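Local coordinates for putative cytochrome P450 120 (Synechocystis sp., PDB 2VE3), which binds heme and, in this crystal form, retinoic acid, and is probably a cytochrome P450 monooxygenase that inserts oxygen into its substrate, at residues 27-32 with 50-55; 44-49 with 55-60; 66-71 with 321-326; 83-88 with 93-98. One frame throughout, in Å; residues are numbered along the deposited sequence.

Contact 1 of 4, residues 27-32 with 50-55; sequences LNFLND and RLFGKN. With REA (retinoic acid), chain D.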
# COMPACT_ATOMS: atom_id res chain seq x y z
N LEU A 27 -18.39 -12.24 4.11
CA LEU A 27 -18.09 -13.02 2.90
C LEU A 27 -18.16 -12.17 1.63
O LEU A 27 -17.39 -12.37 0.70
CB LEU A 27 -18.98 -14.26 2.78
CG LEU A 27 -18.95 -15.37 3.84
CD1 LEU A 27 -20.05 -16.43 3.55
CD2 LEU A 27 -17.60 -16.04 3.94
N ASN A 28 -19.10 -11.22 1.61
CA ASN A 28 -19.23 -10.30 0.47
C ASN A 28 -18.02 -9.37 0.39
O ASN A 28 -17.43 -9.20 -0.68
CB ASN A 28 -20.54 -9.51 0.58
CG ASN A 28 -21.75 -10.42 0.81
OD1 ASN A 28 -22.21 -11.09 -0.11
ND2 ASN A 28 -22.27 -10.44 2.02
N PHE A 29 -17.64 -8.80 1.53
CA PHE A 29 -16.41 -8.01 1.66
C PHE A 29 -15.17 -8.75 1.14
O PHE A 29 -14.39 -8.19 0.37
CB PHE A 29 -16.23 -7.63 3.13
CG PHE A 29 -15.05 -6.75 3.40
CD1 PHE A 29 -15.08 -5.40 3.04
CD2 PHE A 29 -13.91 -7.26 4.01
CE1 PHE A 29 -13.99 -4.57 3.29
CE2 PHE A 29 -12.81 -6.44 4.26
CZ PHE A 29 -12.85 -5.09 3.90
N LEU A 30 -15.00 -10.01 1.55
CA LEU A 30 -13.80 -10.76 1.18
C LEU A 30 -13.79 -11.27 -0.27
O LEU A 30 -12.72 -11.51 -0.83
CB LEU A 30 -13.54 -11.90 2.17
CG LEU A 30 -13.17 -11.52 3.61
CD1 LEU A 30 -13.11 -12.79 4.46
CD2 LEU A 30 -11.85 -10.75 3.65
N ASN A 31 -14.96 -11.39 -0.88
CA ASN A 31 -15.08 -12.04 -2.17
C ASN A 31 -15.63 -11.21 -3.34
O ASN A 31 -15.29 -11.47 -4.50
CB ASN A 31 -15.86 -13.33 -2.00
CG ASN A 31 -15.08 -14.38 -1.23
OD1 ASN A 31 -14.22 -15.04 -1.79
ND2 ASN A 31 -15.35 -14.50 0.06
N ASP A 32 -16.47 -10.23 -3.03
CA ASP A 32 -17.09 -9.40 -4.06
C ASP A 32 -16.28 -8.13 -4.38
O ASP A 32 -15.98 -7.32 -3.48
CB ASP A 32 -18.52 -9.01 -3.66
CG ASP A 32 -19.44 -10.21 -3.42
OD1 ASP A 32 -18.96 -11.37 -3.36
OD2 ASP A 32 -20.67 -10.00 -3.26
N ARG A 50 -21.88 -5.29 8.68
CA ARG A 50 -21.23 -5.97 9.78
C ARG A 50 -20.10 -6.81 9.21
O ARG A 50 -20.30 -7.57 8.26
CB ARG A 50 -22.22 -6.80 10.58
CG ARG A 50 -21.61 -7.79 11.59
CD ARG A 50 -22.71 -8.54 12.28
NE ARG A 50 -23.46 -7.68 13.19
CZ ARG A 50 -24.77 -7.77 13.43
NH1 ARG A 50 -25.50 -8.69 12.82
NH2 ARG A 50 -25.34 -6.93 14.28
N LEU A 51 -18.91 -6.64 9.76
CA LEU A 51 -17.75 -7.34 9.26
C LEU A 51 -16.93 -7.85 10.44
O LEU A 51 -16.67 -7.11 11.37
CB LEU A 51 -16.90 -6.44 8.36
CG LEU A 51 -17.56 -5.73 7.16
CD1 LEU A 51 -16.60 -4.68 6.58
CD2 LEU A 51 -18.02 -6.69 6.09
N PHE A 52 -16.57 -9.14 10.39
CA PHE A 52 -15.73 -9.80 11.41
C PHE A 52 -16.25 -9.51 12.82
O PHE A 52 -15.47 -9.19 13.72
CB PHE A 52 -14.27 -9.34 11.31
CG PHE A 52 -13.69 -9.44 9.92
CD1 PHE A 52 -13.02 -10.60 9.52
CD2 PHE A 52 -13.78 -8.38 9.03
CE1 PHE A 52 -12.47 -10.69 8.25
CE2 PHE A 52 -13.23 -8.45 7.77
CZ PHE A 52 -12.58 -9.61 7.37
N GLY A 53 -17.57 -9.58 12.98
CA GLY A 53 -18.23 -9.37 14.26
C GLY A 53 -18.43 -7.93 14.71
O GLY A 53 -18.95 -7.71 15.80
N LYS A 54 -18.02 -6.96 13.88
CA LYS A 54 -18.20 -5.53 14.18
C LYS A 54 -19.17 -4.82 13.23
O LYS A 54 -19.15 -5.04 12.01
CB LYS A 54 -16.87 -4.75 14.15
CG LYS A 54 -15.76 -5.31 15.01
CD LYS A 54 -15.85 -4.83 16.44
CE LYS A 54 -15.13 -5.78 17.36
NZ LYS A 54 -13.88 -6.28 16.72
N ASN A 55 -20.00 -3.95 13.80
CA ASN A 55 -20.84 -3.03 13.05
C ASN A 55 -19.97 -1.94 12.45
O ASN A 55 -19.21 -1.28 13.18
CB ASN A 55 -21.90 -2.44 13.98
CG ASN A 55 -22.84 -3.52 14.55
OD1 ASN A 55 -23.06 -4.57 13.92
ND2 ASN A 55 -23.38 -3.26 15.72
C1 REA D . -0.61 -1.07 4.99
C2 REA D . 0.36 -0.99 6.16
C3 REA D . -0.40 -0.88 7.48
C4 REA D . -1.16 -2.18 7.75
C5 REA D . -1.87 -2.72 6.52
C6 REA D . -1.61 -2.22 5.24
C7 REA D . -2.33 -2.82 4.11
C8 REA D . -3.73 -2.46 3.86
C9 REA D . -4.46 -3.19 2.81
C10 REA D . -5.91 -3.14 2.91
C11 REA D . -6.79 -2.90 1.78
C12 REA D . -8.12 -2.47 2.22
C13 REA D . -9.36 -3.04 1.69
C14 REA D . -10.53 -2.40 2.15
C15 REA D . -11.78 -2.34 1.42
C16 REA D . -1.40 0.24 4.87
C17 REA D . 0.23 -1.31 3.73
C18 REA D . -2.86 -3.84 6.73
C19 REA D . -3.78 -3.99 1.73
C20 REA D . -9.35 -4.23 0.75
O1 REA D . -11.88 -2.82 0.28
O2 REA D . -12.77 -1.81 1.95
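Phe29 and Leu51 make the main apolar contact between helix 26-31 and the tip of the 47-51/54-59 hairpin. With CG anti to the backbone N (chi1 -176°), the Phe29 side chain leaves the helix so that its ring presents a face to the strand. Leu51 CD1 sits over that face, 4.1 Å from the ring centroid and 19° off the normal, a CH-pi contact displaced toward the rim. The other methyl, Leu51 CD2, packs at 3.6 Å on Phe29 CB, so one methyl of the leucine rests on the root of the phenylalanine and the other on its ring.

Phe52, in the type I' turn from Leu51 to Lys54, adds looser van der Waals contacts. Its CE2 comes within 4.0 Å of Phe29 CD2, while Leu30 CD2 meets its ring at the edge, 4.0 Å from CZ. No hydrogen bond crosses between the segments; the turn is closed internally by Lys54 N to Leu51 O at 2.9 Å.

The ligand contact is at the far edge of the Phe29 ring, where CE1 lies 3.3 Å from retinoic acid O2, near the ring plane. Phe35 of helix 35-43 touches Leu51, and Phe58 of strand 54-59 packs against both Phe29 and Leu51.

Contact 2 of 4, residues 44-49 with 55-60; sequences GPIFKT and NVIFIS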
# COMPACT_ATOMS: atom_id res chain seq x y z
N GLY A 44 -27.00 4.37 -0.35
CA GLY A 44 -26.63 5.79 -0.33
C GLY A 44 -25.17 5.99 0.04
O GLY A 44 -24.46 5.01 0.32
N PRO A 45 -24.71 7.25 0.05
CA PRO A 45 -23.29 7.59 0.30
C PRO A 45 -22.73 7.15 1.66
O PRO A 45 -21.53 6.93 1.77
CB PRO A 45 -23.26 9.12 0.15
CG PRO A 45 -24.65 9.56 0.35
CD PRO A 45 -25.51 8.47 -0.20
N ILE A 46 -23.59 7.03 2.67
CA ILE A 46 -23.20 6.55 4.00
C ILE A 46 -23.99 5.27 4.32
O ILE A 46 -25.24 5.29 4.39
CB ILE A 46 -23.39 7.63 5.08
CG1 ILE A 46 -22.61 8.90 4.70
CG2 ILE A 46 -22.93 7.12 6.45
CD1 ILE A 46 -23.00 10.12 5.49
N PHE A 47 -23.28 4.16 4.47
CA PHE A 47 -23.96 2.90 4.74
C PHE A 47 -23.35 2.10 5.90
O PHE A 47 -22.19 2.31 6.25
CB PHE A 47 -24.14 2.06 3.45
CG PHE A 47 -22.88 1.39 2.93
CD1 PHE A 47 -22.43 0.18 3.49
CD2 PHE A 47 -22.16 1.94 1.87
CE1 PHE A 47 -21.27 -0.45 3.01
CE2 PHE A 47 -21.00 1.32 1.37
CZ PHE A 47 -20.56 0.12 1.94
N LYS A 48 -24.15 1.21 6.49
CA LYS A 48 -23.67 0.31 7.53
C LYS A 48 -23.68 -1.17 7.10
O LYS A 48 -24.47 -1.61 6.24
CB LYS A 48 -24.44 0.50 8.84
CG LYS A 48 -25.84 -0.12 8.84
CD LYS A 48 -26.57 0.17 10.13
CE LYS A 48 -28.04 -0.17 9.99
NZ LYS A 48 -28.20 -1.64 9.93
N THR A 49 -22.78 -1.93 7.70
CA THR A 49 -22.69 -3.36 7.47
C THR A 49 -22.15 -3.99 8.74
O THR A 49 -21.98 -3.32 9.75
CB THR A 49 -21.81 -3.66 6.23
OG1 THR A 49 -21.73 -5.08 6.01
CG2 THR A 49 -20.41 -3.10 6.39
N ASN A 55 -20.00 -3.95 13.80
CA ASN A 55 -20.84 -3.03 13.05
C ASN A 55 -19.97 -1.94 12.45
O ASN A 55 -19.21 -1.28 13.18
CB ASN A 55 -21.90 -2.44 13.98
CG ASN A 55 -22.84 -3.52 14.55
OD1 ASN A 55 -23.06 -4.57 13.92
ND2 ASN A 55 -23.38 -3.26 15.72
N VAL A 56 -20.06 -1.76 11.13
CA VAL A 56 -19.15 -0.86 10.41
C VAL A 56 -19.93 0.13 9.53
O VAL A 56 -20.84 -0.27 8.81
CB VAL A 56 -18.12 -1.64 9.53
CG1 VAL A 56 -16.99 -0.73 9.01
CG2 VAL A 56 -17.48 -2.84 10.32
N ILE A 57 -19.57 1.41 9.60
CA ILE A 57 -20.12 2.44 8.71
C ILE A 57 -19.07 2.78 7.66
O ILE A 57 -17.95 3.15 8.00
CB ILE A 57 -20.56 3.72 9.49
CG1 ILE A 57 -21.56 3.35 10.59
CG2 ILE A 57 -21.14 4.77 8.54
CD1 ILE A 57 -22.11 4.53 11.39
N PHE A 58 -19.42 2.62 6.39
CA PHE A 58 -18.55 3.00 5.28
C PHE A 58 -18.86 4.44 4.81
O PHE A 58 -20.01 4.77 4.51
CB PHE A 58 -18.73 2.04 4.10
CG PHE A 58 -17.95 0.74 4.22
CD1 PHE A 58 -17.11 0.33 3.19
CD2 PHE A 58 -18.09 -0.09 5.34
CE1 PHE A 58 -16.40 -0.87 3.27
CE2 PHE A 58 -17.38 -1.29 5.42
CZ PHE A 58 -16.54 -1.68 4.39
N ILE A 59 -17.82 5.26 4.76
CA ILE A 59 -17.90 6.64 4.28
C ILE A 59 -16.83 6.87 3.21
O ILE A 59 -15.87 6.10 3.10
CB ILE A 59 -17.68 7.66 5.43
CG1 ILE A 59 -16.27 7.50 6.05
CG2 ILE A 59 -18.80 7.55 6.46
CD1 ILE A 59 -15.88 8.56 7.08
N SER A 60 -17.02 7.93 2.41
CA SER A 60 -16.01 8.37 1.41
C SER A 60 -16.18 9.84 0.97
O SER A 60 -17.15 10.51 1.32
CB SER A 60 -16.01 7.44 0.19
OG SER A 60 -17.22 7.54 -0.52
O HOH W 1 -19.95 8.85 2.74
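Strands 47-49 and 55-59 run antiparallel, their short axes 4.6 Å apart at closest approach and their directions at 149°, with Phe47-Phe58 and Thr49-Val56 as hydrogen-bonded pairs and Lys48-Ile57 as the non-hydrogen-bonded pair between them. Val56 N to Thr49 O is the straightest of the bonds (2.8 Å), whereas Phe47 N to Phe58 O is weak.

On the face bearing Phe47, Thr49, Val56 and Phe58, the aromatic pair dominates. Phe47 CG lies between its backbone N and carbonyl carbon (chi1 75°), which swings the ring across toward the partner strand, and Phe58 CB lies over one face of the Phe47 ring, 3.4 Å from Phe47 CZ. The two ring planes are tilted by 17°, but their centroids are 5.0 Å apart, so the rings are slid past one another and barely overlap. Thr49 CG2 then approaches Phe58 CE2 at 3.7 Å.

This is the beta hairpin 47-51/54-59 at one side of the mixed sheet of the P450 fold; strand 341-345 continues the sheet beyond 54-59. Phe58 also touches retinoic acid, which places this face toward the ligand pocket.

On the face bearing Lys48 and Ile57, Ile46 CG2 meets Ile57 CG2 at 3.6 Å, and Phe336 of strand 334-336 touches both isoleucines. Where the strands diverge, one water bridges them, donating to Pro45 O at 2.7 Å and accepting from Ser60 N.

Contact 3 of 4, residues 66-71 with 321-326; sequences RFLFTK and GFRELI. With HEM (protoporphyrin IX containing Fe), chain C.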
# COMPACT_ATOMS: atom_id res chain seq x y z
N ARG A 66 -12.28 14.41 5.81
CA ARG A 66 -12.01 15.54 6.71
C ARG A 66 -12.47 15.20 8.13
O ARG A 66 -11.70 15.27 9.07
CB ARG A 66 -12.70 16.80 6.16
CG ARG A 66 -12.39 18.09 6.91
CD ARG A 66 -13.22 19.27 6.39
NE ARG A 66 -12.78 19.75 5.07
CZ ARG A 66 -13.42 20.68 4.35
NH1 ARG A 66 -14.54 21.25 4.82
NH2 ARG A 66 -12.94 21.06 3.17
N PHE A 67 -13.73 14.82 8.26
CA PHE A 67 -14.33 14.34 9.51
C PHE A 67 -13.47 13.29 10.25
O PHE A 67 -13.18 13.42 11.46
CB PHE A 67 -15.75 13.81 9.16
CG PHE A 67 -16.38 12.93 10.21
CD1 PHE A 67 -16.77 13.45 11.45
CD2 PHE A 67 -16.62 11.59 9.94
CE1 PHE A 67 -17.36 12.62 12.41
CE2 PHE A 67 -17.21 10.76 10.90
CZ PHE A 67 -17.58 11.28 12.14
N LEU A 68 -13.04 12.27 9.50
CA LEU A 68 -12.26 11.16 10.07
C LEU A 68 -10.84 11.57 10.46
O LEU A 68 -10.26 10.97 11.34
CB LEU A 68 -12.26 9.98 9.09
CG LEU A 68 -11.87 8.60 9.62
CD1 LEU A 68 -12.95 7.96 10.49
CD2 LEU A 68 -11.59 7.73 8.44
N PHE A 69 -10.30 12.61 9.81
CA PHE A 69 -8.95 13.08 10.12
C PHE A 69 -8.94 14.41 10.88
O PHE A 69 -7.98 15.19 10.79
CB PHE A 69 -8.08 13.16 8.84
CG PHE A 69 -8.06 11.89 8.02
CD1 PHE A 69 -7.90 10.64 8.62
CD2 PHE A 69 -8.17 11.95 6.62
CE1 PHE A 69 -7.88 9.47 7.85
CE2 PHE A 69 -8.15 10.78 5.85
CZ PHE A 69 -8.00 9.55 6.47
N THR A 70 -10.00 14.64 11.66
CA THR A 70 -10.16 15.87 12.46
C THR A 70 -10.52 15.52 13.90
O THR A 70 -11.31 14.60 14.14
CB THR A 70 -11.25 16.80 11.85
OG1 THR A 70 -10.80 17.27 10.57
CG2 THR A 70 -11.53 18.00 12.75
N LYS A 71 -9.94 16.26 14.86
CA LYS A 71 -10.16 15.99 16.29
C LYS A 71 -10.13 14.48 16.49
O LYS A 71 -11.04 13.90 17.11
CB LYS A 71 -11.48 16.59 16.77
CG LYS A 71 -11.64 18.08 16.47
CD LYS A 71 -13.05 18.57 16.76
CE LYS A 71 -13.21 20.05 16.43
NZ LYS A 71 -12.72 20.40 15.04
N GLY A 321 -8.99 2.21 5.25
CA GLY A 321 -8.58 1.95 6.63
C GLY A 321 -9.81 1.86 7.51
O GLY A 321 -10.93 2.07 7.05
N PHE A 322 -9.60 1.54 8.78
CA PHE A 322 -10.67 1.33 9.76
C PHE A 322 -10.38 2.02 11.09
O PHE A 322 -9.22 2.12 11.50
CB PHE A 322 -10.92 -0.16 9.98
CG PHE A 322 -11.21 -0.91 8.72
CD1 PHE A 322 -12.52 -1.19 8.35
CD2 PHE A 322 -10.16 -1.32 7.88
CE1 PHE A 322 -12.78 -1.88 7.16
CE2 PHE A 322 -10.42 -2.00 6.70
CZ PHE A 322 -11.72 -2.28 6.33
N ARG A 323 -11.44 2.52 11.72
CA ARG A 323 -11.34 3.28 12.98
C ARG A 323 -12.47 2.84 13.89
O ARG A 323 -13.59 2.64 13.43
CB ARG A 323 -11.46 4.79 12.73
CG ARG A 323 -10.44 5.38 11.75
CD ARG A 323 -9.03 5.44 12.33
NE ARG A 323 -8.08 6.12 11.44
CZ ARG A 323 -7.34 5.53 10.51
NH1 ARG A 323 -7.40 4.21 10.32
NH2 ARG A 323 -6.50 6.24 9.77
N GLU A 324 -12.18 2.65 15.17
CA GLU A 324 -13.23 2.48 16.16
C GLU A 324 -13.66 3.85 16.66
O GLU A 324 -12.82 4.71 16.91
CB GLU A 324 -12.78 1.61 17.35
CG GLU A 324 -13.93 1.29 18.31
CD GLU A 324 -13.51 0.57 19.57
OE1 GLU A 324 -12.45 -0.09 19.59
OE2 GLU A 324 -14.28 0.65 20.56
N LEU A 325 -14.96 4.06 16.80
CA LEU A 325 -15.45 5.28 17.45
C LEU A 325 -15.31 5.11 18.96
O LEU A 325 -15.85 4.16 19.52
CB LEU A 325 -16.90 5.54 17.08
CG LEU A 325 -17.18 6.05 15.67
CD1 LEU A 325 -18.46 5.41 15.12
CD2 LEU A 325 -17.24 7.58 15.65
N ILE A 326 -14.54 5.99 19.59
CA ILE A 326 -14.38 5.95 21.06
C ILE A 326 -15.23 7.02 21.75
O ILE A 326 -15.47 6.95 22.96
CB ILE A 326 -12.89 5.97 21.51
CG1 ILE A 326 -12.15 7.19 20.96
CG2 ILE A 326 -12.18 4.67 21.08
CD1 ILE A 326 -10.88 7.54 21.73
CHA HEM C . -0.05 3.44 6.47
CHB HEM C . -1.03 3.44 1.71
CHC HEM C . 3.54 2.08 0.75
CHD HEM C . 4.37 1.54 5.47
C1A HEM C . -0.74 3.59 5.27
C2A HEM C . -2.11 4.02 5.08
C3A HEM C . -2.36 4.03 3.76
C4A HEM C . -1.17 3.58 3.08
CMA HEM C . -3.68 4.40 3.05
CAA HEM C . -3.08 4.44 6.22
CBA HEM C . -3.94 3.29 6.72
CGA HEM C . -4.70 3.79 7.93
O1A HEM C . -5.52 4.74 7.75
O2A HEM C . -4.48 3.26 9.06
C1B HEM C . 0.13 3.11 1.03
C2B HEM C . 0.33 3.14 -0.41
C3B HEM C . 1.60 2.77 -0.67
C4B HEM C . 2.23 2.50 0.59
CMB HEM C . -0.75 3.54 -1.43
CAB HEM C . 2.33 2.61 -2.05
CBB HEM C . 2.10 3.41 -3.10
C1C HEM C . 4.20 1.85 1.94
C2C HEM C . 5.60 1.51 2.09
C3C HEM C . 5.84 1.36 3.40
C4C HEM C . 4.58 1.59 4.11
CMC HEM C . 6.62 1.39 0.93
CAC HEM C . 7.20 1.03 4.08
CBC HEM C . 7.78 -0.18 4.04
C1D HEM C . 3.24 1.91 6.17
C2D HEM C . 3.05 1.71 7.58
C3D HEM C . 1.68 2.30 7.90
C4D HEM C . 1.17 2.82 6.64
CMD HEM C . 4.05 1.03 8.56
CAD HEM C . 0.96 2.35 9.27
CBD HEM C . 1.03 3.79 9.78
CGD HEM C . 0.37 3.90 11.14
O1D HEM C . 0.58 4.95 11.79
O2D HEM C . -0.34 2.95 11.59
NA HEM C . -0.20 3.34 4.03
NB HEM C . 1.31 2.70 1.61
NC HEM C . 3.60 1.89 3.18
ND HEM C . 2.12 2.58 5.65
FE HEM C . 1.82 2.89 3.58
O HOH W 2 -8.97 8.58 12.20
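A heme propionate site lies at this junction, where the end of helix 62-68 meets strand 320-325 of the mixed sheet and Arg323 reaches from the strand to the porphyrin. Leu68 packs on the aliphatic part of the arginine, its CD1 3.8 Å from Arg323 CG. Phe69 adds a looser contact: Arg323 NH2 lies at the edge of its ring, 4.0 Å from CE1, with ring and guanidinium planes 49° apart, so this is no face-on cation-pi stack.

A bend at chi2 (-71°) turns the arginine chain toward the heme. Its NH2 donates to propionate O1A at 2.7 Å (159°), while NH1 makes weak bonds to both O1A and O2A. That same NH1 donates to Phe322 O at 3.0 Å, an acceptor lying in the guanidinium plane. Arg323 NE donates to a water at 2.7 Å, which in turn donates to Leu68 O at 2.8 Å, thereby linking strand and helix end.

Tyr344, His101 and Arg389 also hydrogen-bond to the heme. Bonds from all three guanidinium nitrogens fix the rotation of Arg323, and its positive charge would be expected to offset the propionate charge and favour its ionised form.

Contact 4 of 4, residues 83-88 with 93-98; sequences STRILL and LATQMG. With HEM (protoporphyrin IX containing Fe), chain C; REA (retinoic acid), chain D.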
# COMPACT_ATOMS: atom_id res chain seq x y z
N SER A 83 -8.43 -10.88 11.45
CA SER A 83 -7.37 -11.64 10.81
C SER A 83 -6.08 -10.82 10.64
O SER A 83 -4.99 -11.32 10.90
CB SER A 83 -7.84 -12.13 9.44
OG SER A 83 -8.21 -11.04 8.61
N THR A 84 -6.24 -9.56 10.21
CA THR A 84 -5.10 -8.65 9.98
C THR A 84 -4.35 -8.36 11.28
O THR A 84 -3.13 -8.38 11.31
CB THR A 84 -5.56 -7.30 9.37
OG1 THR A 84 -6.66 -7.50 8.48
CG2 THR A 84 -4.40 -6.61 8.64
N ARG A 85 -5.10 -8.08 12.34
CA ARG A 85 -4.50 -7.75 13.62
C ARG A 85 -3.66 -8.89 14.17
O ARG A 85 -2.51 -8.68 14.51
CB ARG A 85 -5.56 -7.30 14.63
CG ARG A 85 -5.89 -5.81 14.49
CD ARG A 85 -6.86 -5.32 15.55
NE ARG A 85 -8.20 -5.84 15.30
CZ ARG A 85 -8.80 -6.76 16.06
NH1 ARG A 85 -8.18 -7.26 17.12
NH2 ARG A 85 -10.02 -7.16 15.74
N ILE A 86 -4.22 -10.11 14.18
CA ILE A 86 -3.52 -11.32 14.62
C ILE A 86 -2.23 -11.58 13.85
O ILE A 86 -1.20 -11.91 14.43
CB ILE A 86 -4.46 -12.58 14.55
CG1 ILE A 86 -5.64 -12.43 15.51
CG2 ILE A 86 -3.67 -13.85 14.84
CD1 ILE A 86 -6.71 -13.53 15.44
N LEU A 87 -2.29 -11.42 12.53
CA LEU A 87 -1.16 -11.71 11.65
C LEU A 87 -0.06 -10.64 11.63
O LEU A 87 1.11 -10.96 11.39
CB LEU A 87 -1.65 -12.03 10.22
CG LEU A 87 -2.40 -13.37 10.11
CD1 LEU A 87 -3.21 -13.45 8.83
CD2 LEU A 87 -1.42 -14.52 10.20
N LEU A 88 -0.44 -9.39 11.85
CA LEU A 88 0.51 -8.30 12.04
C LEU A 88 1.26 -8.41 13.37
O LEU A 88 2.45 -8.12 13.43
CB LEU A 88 -0.21 -6.95 11.99
CG LEU A 88 -0.58 -6.31 10.65
CD1 LEU A 88 -1.47 -5.11 10.94
CD2 LEU A 88 0.68 -5.89 9.94
N LEU A 93 3.48 -1.20 14.31
CA LEU A 93 2.94 0.17 14.28
C LEU A 93 1.47 0.19 13.92
O LEU A 93 0.66 0.87 14.56
CB LEU A 93 3.74 1.05 13.32
CG LEU A 93 3.42 2.55 13.33
CD1 LEU A 93 3.94 3.23 14.58
CD2 LEU A 93 3.98 3.21 12.06
N ALA A 94 1.11 -0.58 12.91
CA ALA A 94 -0.28 -0.71 12.51
C ALA A 94 -1.22 -1.13 13.66
O ALA A 94 -2.41 -0.88 13.60
CB ALA A 94 -0.39 -1.68 11.34
N THR A 95 -0.68 -1.76 14.71
CA THR A 95 -1.51 -2.26 15.83
C THR A 95 -1.20 -1.54 17.16
O THR A 95 -1.72 -1.88 18.23
CB THR A 95 -1.36 -3.81 15.99
OG1 THR A 95 0.01 -4.13 16.23
CG2 THR A 95 -1.82 -4.54 14.72
N GLN A 96 -0.34 -0.53 17.08
CA GLN A 96 0.02 0.30 18.23
C GLN A 96 -0.90 1.51 18.37
O GLN A 96 -1.42 2.03 17.37
CB GLN A 96 1.49 0.72 18.15
CG GLN A 96 2.39 -0.46 18.51
CD GLN A 96 3.83 -0.26 18.16
OE1 GLN A 96 4.18 0.38 17.16
NE2 GLN A 96 4.71 -0.83 18.99
N MET A 97 -1.09 1.93 19.62
CA MET A 97 -1.96 3.06 19.96
C MET A 97 -1.22 4.09 20.77
O MET A 97 -0.22 3.79 21.44
CB MET A 97 -3.17 2.62 20.79
CG MET A 97 -4.10 1.61 20.13
SD MET A 97 -4.63 2.04 18.47
CE MET A 97 -5.24 3.73 18.66
N GLY A 98 -1.73 5.32 20.70
CA GLY A 98 -1.34 6.40 21.61
C GLY A 98 0.14 6.67 21.72
O GLY A 98 0.81 6.89 20.71
CHA HEM C . -0.05 3.44 6.47
CHB HEM C . -1.03 3.44 1.71
CHC HEM C . 3.54 2.08 0.75
CHD HEM C . 4.37 1.54 5.47
C1A HEM C . -0.74 3.59 5.27
C2A HEM C . -2.11 4.02 5.08
C3A HEM C . -2.36 4.03 3.76
C4A HEM C . -1.17 3.58 3.08
CMA HEM C . -3.68 4.40 3.05
CAA HEM C . -3.08 4.44 6.22
CBA HEM C . -3.94 3.29 6.72
CGA HEM C . -4.70 3.79 7.93
O1A HEM C . -5.52 4.74 7.75
O2A HEM C . -4.48 3.26 9.06
C1B HEM C . 0.13 3.11 1.03
C2B HEM C . 0.33 3.14 -0.41
C3B HEM C . 1.60 2.77 -0.67
C4B HEM C . 2.23 2.50 0.59
CMB HEM C . -0.75 3.54 -1.43
CAB HEM C . 2.33 2.61 -2.05
CBB HEM C . 2.10 3.41 -3.10
C1C HEM C . 4.20 1.85 1.94
C2C HEM C . 5.60 1.51 2.09
C3C HEM C . 5.84 1.36 3.40
C4C HEM C . 4.58 1.59 4.11
CMC HEM C . 6.62 1.39 0.93
CAC HEM C . 7.20 1.03 4.08
CBC HEM C . 7.78 -0.18 4.04
C1D HEM C . 3.24 1.91 6.17
C2D HEM C . 3.05 1.71 7.58
C3D HEM C . 1.68 2.30 7.90
C4D HEM C . 1.17 2.82 6.64
CMD HEM C . 4.05 1.03 8.56
CAD HEM C . 0.96 2.35 9.27
CBD HEM C . 1.03 3.79 9.78
CGD HEM C . 0.37 3.90 11.14
O1D HEM C . 0.58 4.95 11.79
O2D HEM C . -0.34 2.95 11.59
NA HEM C . -0.20 3.34 4.03
NB HEM C . 1.31 2.70 1.61
NC HEM C . 3.60 1.89 3.18
ND HEM C . 2.12 2.58 5.65
FE HEM C . 1.82 2.89 3.58
C1 REA D . -0.61 -1.07 4.99
C2 REA D . 0.36 -0.99 6.16
C3 REA D . -0.40 -0.88 7.48
C4 REA D . -1.16 -2.18 7.75
C5 REA D . -1.87 -2.72 6.52
C6 REA D . -1.61 -2.22 5.24
C7 REA D . -2.33 -2.82 4.11
C8 REA D . -3.73 -2.46 3.86
C9 REA D . -4.46 -3.19 2.81
C10 REA D . -5.91 -3.14 2.91
C11 REA D . -6.79 -2.90 1.78
C12 REA D . -8.12 -2.47 2.22
C13 REA D . -9.36 -3.04 1.69
C14 REA D . -10.53 -2.40 2.15
C15 REA D . -11.78 -2.34 1.42
C16 REA D . -1.40 0.24 4.87
C17 REA D . 0.23 -1.31 3.73
C18 REA D . -2.86 -3.84 6.73
C19 REA D . -3.78 -3.99 1.73
C20 REA D . -9.35 -4.23 0.75
O1 REA D . -11.88 -2.82 0.28
O2 REA D . -12.77 -1.81 1.95
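Leu88 and Ala94 meet in the B'-C region of the P450 fold: helix 82-88 (helix B') borders retinoic acid, and the loop leading to helix C (98-109), with its 3-10 segment 93-95, borders both that ligand and the heme. The tight part is apolar and small: Leu88 CD1 lies 3.6 Å from Ala94 CB and 3.8 Å from Thr95 CG2. With Leu88 CG anti to its carbonyl carbon (chi1 -80°) and the chain extended at chi2 (171°), CD1 is carried out to both; Leu250 of helix 241-272 touches Leu88 and Ala94.

The other side is looser. Arg85, partly exposed, approaches Thr95 CG2 through its carbonyl O at 4.2 Å and its CG at 4.3 Å, and its NE is held by Trp80 O. No hydrogen bond joins the two segments; Thr95 OG1 turns instead to Gly89 O, and Ala92 O, a second acceptor, can only share that proton or alternate for it.

Thr84 CG2 lies 3.7 Å from retinoic acid ring methyl C18, and Ala94 CB is equally far from ring carbon C4.

Overall arrangement
Contacts 1, 2 and 4 border retinoic acid, and contacts 3 and 4 border the heme. Contacts 1 and 2 share the hairpin 47-51/54-59 and Asn55, their centres about 12 Å apart; Leu51 CD1 touches Phe58 CE2 at 3.7 Å, joining their apolar clusters. Contact 3 reaches the same sheet: Phe322 CZ packs 3.9 Å from Phe29 CZ, and Ile59 CD1 4.2 Å from Phe67 CD2. Contact 4, nested in the chain between the segments of contact 3, stays about 7 Å from it at nearest atoms, yet each approaches a different heme propionate. Contacts 1 and 4 flank opposite ends of retinoic acid, its carboxylate and its ring.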